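Local coordinates for protein enoyl-CoA hydratase (Bacillus halodurans, PDB 3LKE) that probably acts on acyl-CoA thioesters as an enoyl-CoA hydratase of the crotonase superfamily, adding water across the double bond of an enoyl-CoA, at residues Ala14-Leu19 / Ile53-His58; Arg82-Leu87 / Glu234-Val239; Asn137-Gly142 / Leu165-Lys170. One frame throughout, in Å; residues are numbered along the deposited sequence.

How the interactions relate
From the N terminus, interaction 1 comes first: strand 14-19 runs into helix 30-45 and the chain returns alongside it as strand 51-56, so this contact closes a short beta-alpha-beta loop in the six-stranded sheet. Interaction 2 opens afterwards at helix 81-98 and closes 147 residues later at helix 223-241, tying an early helix to one near the C terminus. Within that long excursion interaction 3 opens and closes, joining helix 138-141 to the end of helix 159-168. Interactions 2 and 3 have centres 19 Å apart, and both touch the second subunit; interaction 1, on the opposite side of the chain's centre from each, touches no other chain.

Interaction 1. Residues Ala14-Leu19 / Ile53-His58; sequences ALYITL and ILQSKH
Gln-55 holds CG in the crowded position between its backbone N and carbonyl carbon (chi1 60°), then runs extended, which carries its amide back over strand 14-19. Thr-18 places OG1 anti to its carbonyl carbon (chi1 -55°), on the same face of the sheet. Gln-55 NE2 therefore donates to Thr-18 OG1 at 3.1 Å, nearly straight and within the amide plane. On this face, too, Tyr-16 and Ile-53 stand side by side, Tyr-16 CD2 lying 3.7 Å from Ile-53 CB, with Leu-201 of helix 190-205 touching both. Thr-18 CG2, anti to the backbone N, presses tightly on Lys-57 CB at 3.5 Å. The other face carries Ile-17 and Leu-54, both packed on Leu-36 of helix 30-45. Between the two faces runs a parallel ladder, the pairing made by a beta-alpha-beta crossover of the crotonase-like fold: Ile-17 N donates to Ile-53 O at 2.7 Å, and Leu-19 N to Gln-55 O at 2.8 Å. Past the strand end, Lys-57 N still reaches Leu-19 O, while Ser-56 OG accepts from His-58 N in an ST turn and is also hydrogen-bonded to the backbone O of Tyr-61. The backbone bonds thus set the register, and the amide-hydroxyl bond adds a side-chain link between neighbouring strands.

Interaction 2. Residues Arg82-Leu87 / Glu234-Val239; sequences RLREVL and ETEELV
Two helices of the crotonase-like fold, 81-98 and 223-241, pack here in a roughly antiparallel pair, their local axes 150° apart and 10.6 Å at closest approach. That spacing is bridged by branched side chains meeting between the helices. Val-239 is the main bump on its helix. Its CG2, anti to the carbonyl carbon, enters the hollow between Leu-83 and Arg-84, 4.0 Å from Leu-83 CD2 and 3.9 Å from Arg-84 CG. Leu-83, with CG anti to the backbone N, and Val-239 slide past each other in opposite directions. One turn along, Leu-87 supplies the reciprocal bump: its CD1 sits between Thr-235 CG2, at 4.0 Å, and Leu-238 CD2, at 4.2 Å. Thr-235 turns its methyl to this apolar seam, while OG1 bonds to Leu-231 O within its own helix. Leu-238 also touches Ile-143 and Asp-146, extending the packing into the loop after helix 138-141.

Arg-84 closes one flank. Extended from CG to NE, it lays one guanidinium face over Val-239, whose CG2 lies 4.0 Å above the centre of the plane. Glu-236 starts away from the other helix, but a bend at chi2 (-59°) brings its carboxylate back, crossing Arg-84 at about a right angle. The grip is end-on and two-pronged: NH1 of Arg-84 donates to OE2 of Glu-236 at 2.9 Å and NH2 to OE1 at 3.0 Å, both oxygens in the guanidinium plane although the carboxylate plane is tilted 32° from it.

Interaction 3. Residues Asn137-Gly142 / Leu165-Lys170; sequences NFHKMG and LLLEGK
The short helix 138-141 faces the C-terminal end of helix 159-168, with CA atoms nearest at Asn-137 and Gly-169 (5.0 Å) and at His-139 and Leu-166 (5.9 Å). A water bridges the backbones: it accepts from His-139 N at 2.9 Å and donates to Leu-166 O at 2.6 Å, so a carbonyl near the end of one helix is linked to an N-H in the first turn of the other. His-139 CB also lies close to that carbonyl, 3.1 Å from Leu-166 O. With CG anti to the backbone N (chi1 -175°), the imidazole of His-139 swings alongside Leu-167, whose CD2 sits over one ring face, toward the rim. This is a CH-pi contact, CD2 being 3.9 Å from the ring centroid and 27° off the normal.

Both segments stop their helices at a glycine with positive phi. Gly-142 is the C-prime residue of a Schellman motif, in which Ile-143 N returns to Phe-138 O and Gly-142 N to His-139 O; Gly-169 ends helix 159-168. Across that second terminus comes Lys-140, extended as far as CE and bent at chi4 (66°), so that NZ makes a weak hydrogen bond to Glu-168 O at 3.2 Å. The positive charge is thus placed at the carbonyl end of the helix, where the dipole would probably favour it. On the buried flank, Leu-166 CD2 meets the Phe-138 ring edge-on at CD2, 3.7 Å away. The second subunit borders the contact: His-139 NE2 bonds to Ala-203 O of that subunit, whose Tyr-200 packs against Leu-167.

Interaction 1. Residues Ala14-Leu19 / Ile53-His58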
loop_
_atom_site.group_PDB
_atom_site.type_symbol
_atom_site.label_atom_id
_atom_site.label_comp_id
_atom_site.label_asym_id
_atom_site.label_seq_id
_atom_site.Cartn_x
_atom_site.Cartn_y
_atom_site.Cartn_z
ATOM N N ALA A 14 2.408 0.773 31.932
ATOM C CA ALA A 14 2.967 0.117 30.749
ATOM C C ALA A 14 3.509 -1.265 31.115
ATOM O O ALA A 14 4.217 -1.409 32.103
ATOM C CB ALA A 14 4.069 0.977 30.121
ATOM N N LEU A 15 3.168 -2.276 30.322
ATOM C CA LEU A 15 3.667 -3.630 30.532
ATOM C C LEU A 15 4.943 -3.864 29.735
ATOM O O LEU A 15 4.966 -3.686 28.509
ATOM C CB LEU A 15 2.612 -4.663 30.121
ATOM C CG LEU A 15 2.660 -6.120 30.607
ATOM C CD1 LEU A 15 2.603 -7.123 29.453
ATOM C CD2 LEU A 15 3.845 -6.423 31.532
ATOM N N TYR A 16 5.997 -4.271 30.438
ATOM C CA TYR A 16 7.274 -4.595 29.818
ATOM C C TYR A 16 7.442 -6.100 29.735
ATOM O O TYR A 16 7.418 -6.796 30.758
ATOM C CB TYR A 16 8.432 -3.979 30.614
ATOM C CG TYR A 16 8.456 -2.464 30.554
ATOM C CD1 TYR A 16 7.651 -1.705 31.398
ATOM C CD2 TYR A 16 9.258 -1.800 29.636
ATOM C CE1 TYR A 16 7.657 -0.324 31.346
ATOM C CE2 TYR A 16 9.279 -0.415 29.579
ATOM C CZ TYR A 16 8.474 0.315 30.445
ATOM O OH TYR A 16 8.476 1.688 30.382
ATOM N N ILE A 17 7.585 -6.604 28.509
ATOM C CA ILE A 17 7.775 -8.030 28.264
ATOM C C ILE A 17 9.219 -8.222 27.835
ATOM O O ILE A 17 9.642 -7.687 26.806
ATOM C CB ILE A 17 6.814 -8.565 27.160
ATOM C CG1 ILE A 17 5.355 -8.389 27.594
ATOM C CG2 ILE A 17 7.110 -10.026 26.852
ATOM C CD1 ILE A 17 4.327 -8.903 26.571
ATOM N N THR A 18 9.986 -8.957 28.643
ATOM C CA THR A 18 11.424 -9.084 28.423
ATOM C C THR A 18 11.840 -10.507 28.098
ATOM O O THR A 18 11.569 -11.443 28.864
ATOM C CB THR A 18 12.212 -8.615 29.680
ATOM O OG1 THR A 18 11.807 -7.282 30.013
ATOM C CG2 THR A 18 13.714 -8.636 29.424
ATOM N N LEU A 19 12.489 -10.677 26.952
ATOM C CA LEU A 19 12.993 -11.979 26.552
ATOM C C LEU A 19 14.294 -12.247 27.295
ATOM O O LEU A 19 15.191 -11.408 27.307
ATOM C CB LEU A 19 13.251 -12.030 25.050
ATOM C CG LEU A 19 12.099 -11.589 24.140
ATOM C CD1 LEU A 19 12.523 -11.697 22.691
ATOM C CD2 LEU A 19 10.859 -12.420 24.408
ATOM N N ILE A 53 5.492 -3.038 25.913
ATOM C CA ILE A 53 6.834 -2.888 25.372
ATOM C C ILE A 53 7.524 -4.249 25.330
ATOM O O ILE A 53 7.598 -4.929 26.351
ATOM C CB ILE A 53 7.687 -1.960 26.280
ATOM C CG1 ILE A 53 7.033 -0.583 26.405
ATOM C CG2 ILE A 53 9.107 -1.828 25.732
ATOM C CD1 ILE A 53 6.973 0.175 25.095
ATOM N N LEU A 54 8.026 -4.646 24.158
ATOM C CA LEU A 54 8.745 -5.919 24.027
ATOM C C LEU A 54 10.224 -5.625 23.889
ATOM O O LEU A 54 10.614 -4.746 23.114
ATOM C CB LEU A 54 8.230 -6.709 22.815
ATOM C CG LEU A 54 6.786 -7.198 22.964
ATOM C CD1 LEU A 54 5.941 -6.585 21.849
ATOM C CD2 LEU A 54 6.711 -8.703 22.925
ATOM N N GLN A 55 11.052 -6.320 24.671
ATOM C CA GLN A 55 12.478 -6.011 24.710
ATOM C C GLN A 55 13.297 -7.243 25.094
ATOM O O GLN A 55 12.739 -8.278 25.434
ATOM C CB GLN A 55 12.740 -4.885 25.721
ATOM C CG GLN A 55 12.325 -5.228 27.142
ATOM C CD GLN A 55 12.456 -4.030 28.087
ATOM O OE1 GLN A 55 12.724 -2.906 27.655
ATOM N NE2 GLN A 55 12.266 -4.272 29.375
ATOM N N SER A 56 14.621 -7.103 25.031
ATOM C CA SER A 56 15.553 -8.160 25.398
ATOM C C SER A 56 16.408 -7.656 26.548
ATOM O O SER A 56 16.810 -6.487 26.561
ATOM C CB SER A 56 16.472 -8.513 24.227
ATOM O OG SER A 56 17.497 -9.414 24.658
ATOM N N LYS A 57 16.689 -8.538 27.496
ATOM C CA LYS A 57 17.515 -8.180 28.646
ATOM C C LYS A 57 18.999 -8.345 28.338
ATOM O O LYS A 57 19.855 -8.025 29.168
ATOM C CB LYS A 57 17.152 -9.033 29.863
ATOM C CG LYS A 57 17.911 -8.629 31.115
ATOM C CD LYS A 57 17.968 -9.743 32.144
ATOM C CE LYS A 57 16.588 -10.087 32.667
ATOM N NZ LYS A 57 16.659 -10.298 34.142
ATOM N N HIS A 58 19.309 -8.851 27.151
ATOM C CA HIS A 58 20.687 -9.172 26.820
ATOM C C HIS A 58 21.270 -8.251 25.764
ATOM O O HIS A 58 20.732 -8.108 24.658
ATOM C CB HIS A 58 20.827 -10.646 26.436
ATOM C CG HIS A 58 20.345 -11.577 27.502
ATOM N ND1 HIS A 58 21.076 -11.842 28.646
ATOM C CD2 HIS A 58 19.194 -12.280 27.621
ATOM C CE1 HIS A 58 20.398 -12.675 29.413
ATOM N NE2 HIS A 58 19.257 -12.961 28.814
#

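Interaction 2. Residues Arg82-Leu87 / Glu234-Val239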
loop_
_atom_site.group_PDB
_atom_site.type_symbol
_atom_site.label_atom_id
_atom_site.label_comp_id
_atom_site.label_asym_id
_atom_site.label_seq_id
_atom_site.Cartn_x
_atom_site.Cartn_y
_atom_site.Cartn_z
ATOM N N ARG A 82 5.510 -31.855 15.936
ATOM C CA ARG A 82 6.364 -30.896 16.628
ATOM C C ARG A 82 6.357 -29.560 15.889
ATOM O O ARG A 82 6.214 -28.510 16.504
ATOM C CB ARG A 82 7.798 -31.419 16.723
ATOM C CG ARG A 82 7.911 -32.808 17.326
ATOM C CD ARG A 82 7.872 -32.775 18.850
ATOM N NE ARG A 82 9.077 -32.169 19.415
ATOM C CZ ARG A 82 10.305 -32.659 19.266
ATOM N NH1 ARG A 82 10.505 -33.764 18.557
ATOM N NH2 ARG A 82 11.339 -32.040 19.820
ATOM N N LEU A 83 6.515 -29.612 14.570
ATOM C CA LEU A 83 6.491 -28.399 13.754
ATOM C C LEU A 83 5.176 -27.641 13.934
ATOM O O LEU A 83 5.177 -26.437 14.202
ATOM C CB LEU A 83 6.737 -28.725 12.274
ATOM C CG LEU A 83 6.928 -27.538 11.317
ATOM C CD1 LEU A 83 7.858 -26.486 11.925
ATOM C CD2 LEU A 83 7.457 -28.010 9.971
ATOM N N ARG A 84 4.053 -28.338 13.789
ATOM C CA ARG A 84 2.751 -27.683 13.893
ATOM C C ARG A 84 2.528 -27.085 15.278
ATOM O O ARG A 84 1.935 -26.012 15.413
ATOM C CB ARG A 84 1.611 -28.635 13.501
ATOM C CG ARG A 84 1.600 -28.980 12.015
ATOM C CD ARG A 84 0.466 -29.930 11.647
ATOM N NE ARG A 84 0.468 -30.238 10.217
ATOM C CZ ARG A 84 -0.127 -29.495 9.288
ATOM N NH1 ARG A 84 -0.775 -28.386 9.632
ATOM N NH2 ARG A 84 -0.071 -29.855 8.012
ATOM N N GLU A 85 3.023 -27.775 16.302
ATOM C CA GLU A 85 2.900 -27.297 17.676
ATOM C C GLU A 85 3.583 -25.940 17.868
ATOM O O GLU A 85 2.984 -25.017 18.424
ATOM C CB GLU A 85 3.476 -28.330 18.655
ATOM C CG GLU A 85 3.597 -27.837 20.086
ATOM C CD GLU A 85 4.129 -28.915 21.025
ATOM O OE1 GLU A 85 3.931 -30.118 20.727
ATOM O OE2 GLU A 85 4.740 -28.556 22.055
ATOM N N VAL A 86 4.824 -25.815 17.402
ATOM C CA VAL A 86 5.576 -24.583 17.621
ATOM C C VAL A 86 5.046 -23.448 16.737
ATOM O O VAL A 86 4.953 -22.304 17.176
ATOM C CB VAL A 86 7.101 -24.772 17.422
ATOM C CG1 VAL A 86 7.419 -25.184 16.013
ATOM C CG2 VAL A 86 7.853 -23.492 17.787
ATOM N N LEU A 87 4.678 -23.782 15.506
ATOM C CA LEU A 87 4.073 -22.804 14.612
ATOM C C LEU A 87 2.792 -22.278 15.230
ATOM O O LEU A 87 2.500 -21.088 15.155
ATOM C CB LEU A 87 3.799 -23.421 13.238
ATOM C CG LEU A 87 5.071 -23.592 12.413
ATOM C CD1 LEU A 87 4.810 -24.370 11.122
ATOM C CD2 LEU A 87 5.701 -22.219 12.114
ATOM N N GLU A 234 0.792 -20.092 5.755
ATOM C CA GLU A 234 2.228 -20.198 5.966
ATOM C C GLU A 234 2.545 -21.538 6.626
ATOM O O GLU A 234 3.534 -22.194 6.293
ATOM C CB GLU A 234 2.735 -19.064 6.870
ATOM C CG GLU A 234 2.680 -17.676 6.225
ATOM C CD GLU A 234 3.207 -16.607 7.162
ATOM O OE1 GLU A 234 3.288 -16.894 8.378
ATOM O OE2 GLU A 234 3.535 -15.495 6.687
ATOM N N THR A 235 1.704 -21.916 7.581
ATOM C CA THR A 235 1.878 -23.175 8.305
ATOM C C THR A 235 1.872 -24.345 7.322
ATOM O O THR A 235 2.798 -25.157 7.306
ATOM C CB THR A 235 0.783 -23.351 9.363
ATOM O OG1 THR A 235 0.866 -22.276 10.309
ATOM C CG2 THR A 235 0.937 -24.694 10.100
ATOM N N GLU A 236 0.852 -24.400 6.470
ATOM C CA GLU A 236 0.726 -25.520 5.542
ATOM C C GLU A 236 1.884 -25.569 4.556
ATOM O O GLU A 236 2.379 -26.652 4.242
ATOM C CB GLU A 236 -0.619 -25.489 4.810
ATOM C CG GLU A 236 -1.809 -25.601 5.743
ATOM C CD GLU A 236 -1.791 -26.885 6.574
ATOM O OE1 GLU A 236 -1.314 -27.924 6.068
ATOM O OE2 GLU A 236 -2.257 -26.849 7.726
ATOM N N GLU A 237 2.322 -24.405 4.063
ATOM C CA GLU A 237 3.412 -24.376 3.090
ATOM C C GLU A 237 4.728 -24.805 3.720
ATOM O O GLU A 237 5.521 -25.506 3.101
ATOM C CB GLU A 237 3.583 -22.986 2.456
ATOM C CG GLU A 237 2.382 -22.486 1.651
ATOM C CD GLU A 237 2.071 -23.334 0.417
ATOM O OE1 GLU A 237 2.980 -24.005 -0.124
ATOM O OE2 GLU A 237 0.902 -23.303 -0.023
ATOM N N LEU A 238 4.977 -24.365 4.948
ATOM C CA LEU A 238 6.238 -24.695 5.603
ATOM C C LEU A 238 6.282 -26.180 5.960
ATOM O O LEU A 238 7.316 -26.823 5.827
ATOM C CB LEU A 238 6.440 -23.847 6.864
ATOM C CG LEU A 238 7.867 -23.881 7.414
ATOM C CD1 LEU A 238 8.847 -23.328 6.390
ATOM C CD2 LEU A 238 7.977 -23.118 8.730
ATOM N N VAL A 239 5.151 -26.715 6.400
ATOM C CA VAL A 239 5.088 -28.123 6.796
ATOM C C VAL A 239 5.344 -29.007 5.588
ATOM O O VAL A 239 6.027 -30.034 5.680
ATOM C CB VAL A 239 3.725 -28.480 7.416
ATOM C CG1 VAL A 239 3.539 -30.012 7.464
ATOM C CG2 VAL A 239 3.598 -27.878 8.807
#

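Interaction 3. Residues Asn137-Gly142 / Leu165-Lys170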
loop_
_atom_site.group_PDB
_atom_site.type_symbol
_atom_site.label_atom_id
_atom_site.label_comp_id
_atom_site.label_asym_id
_atom_site.label_seq_id
_atom_site.Cartn_x
_atom_site.Cartn_y
_atom_site.Cartn_z
ATOM N N ASN A 137 16.762 -15.054 5.894
ATOM C CA ASN A 137 17.609 -16.031 5.229
ATOM C C ASN A 137 16.854 -17.208 4.637
ATOM O O ASN A 137 17.436 -18.261 4.383
ATOM C CB ASN A 137 18.682 -16.535 6.190
ATOM C CG ASN A 137 19.930 -17.002 5.474
ATOM O OD1 ASN A 137 20.298 -16.470 4.423
ATOM N ND2 ASN A 137 20.603 -17.995 6.055
ATOM N N PHE A 138 15.558 -17.022 4.422
ATOM C CA PHE A 138 14.697 -18.092 3.925
ATOM C C PHE A 138 15.173 -18.665 2.585
ATOM O O PHE A 138 15.070 -19.870 2.359
ATOM C CB PHE A 138 13.258 -17.601 3.755
ATOM C CG PHE A 138 12.650 -17.016 4.999
ATOM C CD1 PHE A 138 12.166 -17.839 6.006
ATOM C CD2 PHE A 138 12.535 -15.639 5.147
ATOM C CE1 PHE A 138 11.597 -17.306 7.139
ATOM C CE2 PHE A 138 11.974 -15.090 6.305
ATOM C CZ PHE A 138 11.497 -15.926 7.290
ATOM N N HIS A 139 15.673 -17.800 1.701
ATOM C CA HIS A 139 16.034 -18.213 0.330
ATOM C C HIS A 139 17.119 -19.297 0.341
ATOM O O HIS A 139 16.985 -20.340 -0.300
ATOM C CB HIS A 139 16.501 -17.000 -0.480
ATOM C CG HIS A 139 16.783 -17.290 -1.926
ATOM N ND1 HIS A 139 15.793 -17.598 -2.835
ATOM C CD2 HIS A 139 17.943 -17.276 -2.626
ATOM C CE1 HIS A 139 16.333 -17.775 -4.030
ATOM N NE2 HIS A 139 17.637 -17.583 -3.931
ATOM N N LYS A 140 18.193 -19.048 1.079
ATOM C CA LYS A 140 19.280 -20.013 1.163
ATOM C C LYS A 140 18.864 -21.253 1.954
ATOM O O LYS A 140 19.359 -22.353 1.691
ATOM C CB LYS A 140 20.531 -19.370 1.766
ATOM C CG LYS A 140 21.129 -18.259 0.901
ATOM C CD LYS A 140 22.329 -17.603 1.581
ATOM C CE LYS A 140 22.910 -16.485 0.720
ATOM N NZ LYS A 140 21.969 -15.334 0.555
ATOM N N MET A 141 17.949 -21.082 2.909
ATOM C CA MET A 141 17.473 -22.204 3.732
ATOM C C MET A 141 16.552 -23.134 2.920
ATOM O O MET A 141 16.367 -24.303 3.257
ATOM C CB MET A 141 16.749 -21.704 5.002
ATOM C CG MET A 141 17.569 -20.775 5.926
ATOM S SD MET A 141 16.578 -19.933 7.214
ATOM C CE MET A 141 16.091 -21.347 8.169
ATOM N N GLY A 142 15.977 -22.615 1.841
ATOM C CA GLY A 142 15.052 -23.401 1.047
ATOM C C GLY A 142 13.684 -23.520 1.698
ATOM O O GLY A 142 12.943 -24.470 1.440
ATOM N N LEU A 165 14.851 -8.510 -1.226
ATOM C CA LEU A 165 15.421 -8.669 0.103
ATOM C C LEU A 165 15.679 -10.148 0.353
ATOM O O LEU A 165 16.734 -10.528 0.859
ATOM C CB LEU A 165 14.464 -8.118 1.167
ATOM C CG LEU A 165 15.022 -8.163 2.598
ATOM C CD1 LEU A 165 16.138 -7.153 2.711
ATOM C CD2 LEU A 165 13.931 -7.889 3.629
ATOM N N LEU A 166 14.708 -10.981 -0.008
ATOM C CA LEU A 166 14.834 -12.419 0.232
ATOM C C LEU A 166 15.896 -13.043 -0.676
ATOM O O LEU A 166 16.652 -13.921 -0.249
ATOM C CB LEU A 166 13.484 -13.132 0.066
ATOM C CG LEU A 166 12.426 -12.752 1.112
ATOM C CD1 LEU A 166 11.067 -13.402 0.831
ATOM C CD2 LEU A 166 12.899 -13.087 2.528
ATOM N N LEU A 167 15.976 -12.570 -1.914
ATOM C CA LEU A 167 16.974 -13.085 -2.848
ATOM C C LEU A 167 18.384 -12.766 -2.382
ATOM O O LEU A 167 19.295 -13.572 -2.551
ATOM C CB LEU A 167 16.780 -12.499 -4.246
ATOM C CG LEU A 167 15.634 -12.995 -5.117
ATOM C CD1 LEU A 167 15.741 -12.337 -6.489
ATOM C CD2 LEU A 167 15.647 -14.519 -5.253
ATOM N N GLU A 168 18.570 -11.588 -1.799
ATOM C CA GLU A 168 19.902 -11.178 -1.375
ATOM C C GLU A 168 20.366 -11.857 -0.086
ATOM O O GLU A 168 21.545 -12.194 0.050
ATOM C CB GLU A 168 19.989 -9.659 -1.270
ATOM C CG GLU A 168 19.793 -8.993 -2.609
ATOM C CD GLU A 168 20.092 -7.523 -2.578
ATOM O OE1 GLU A 168 20.249 -6.974 -1.472
ATOM O OE2 GLU A 168 20.167 -6.918 -3.670
ATOM N N GLY A 169 19.434 -12.055 0.846
ATOM C CA GLY A 169 19.719 -12.743 2.094
ATOM C C GLY A 169 20.948 -12.223 2.819
ATOM O O GLY A 169 21.735 -13.001 3.365
ATOM N N LYS A 170 21.113 -10.907 2.835
ATOM C CA LYS A 170 22.285 -10.313 3.458
ATOM C C LYS A 170 21.968 -9.781 4.847
ATOM O O LYS A 170 20.861 -9.317 5.100
ATOM C CB LYS A 170 22.827 -9.176 2.594
ATOM C CG LYS A 170 23.293 -9.615 1.218
ATOM C CD LYS A 170 24.027 -8.504 0.485
ATOM C CE LYS A 170 23.107 -7.337 0.147
ATOM N NZ LYS A 170 22.750 -6.532 1.349
HETATM O O HOH W 1 16.468 -15.066 2.079
#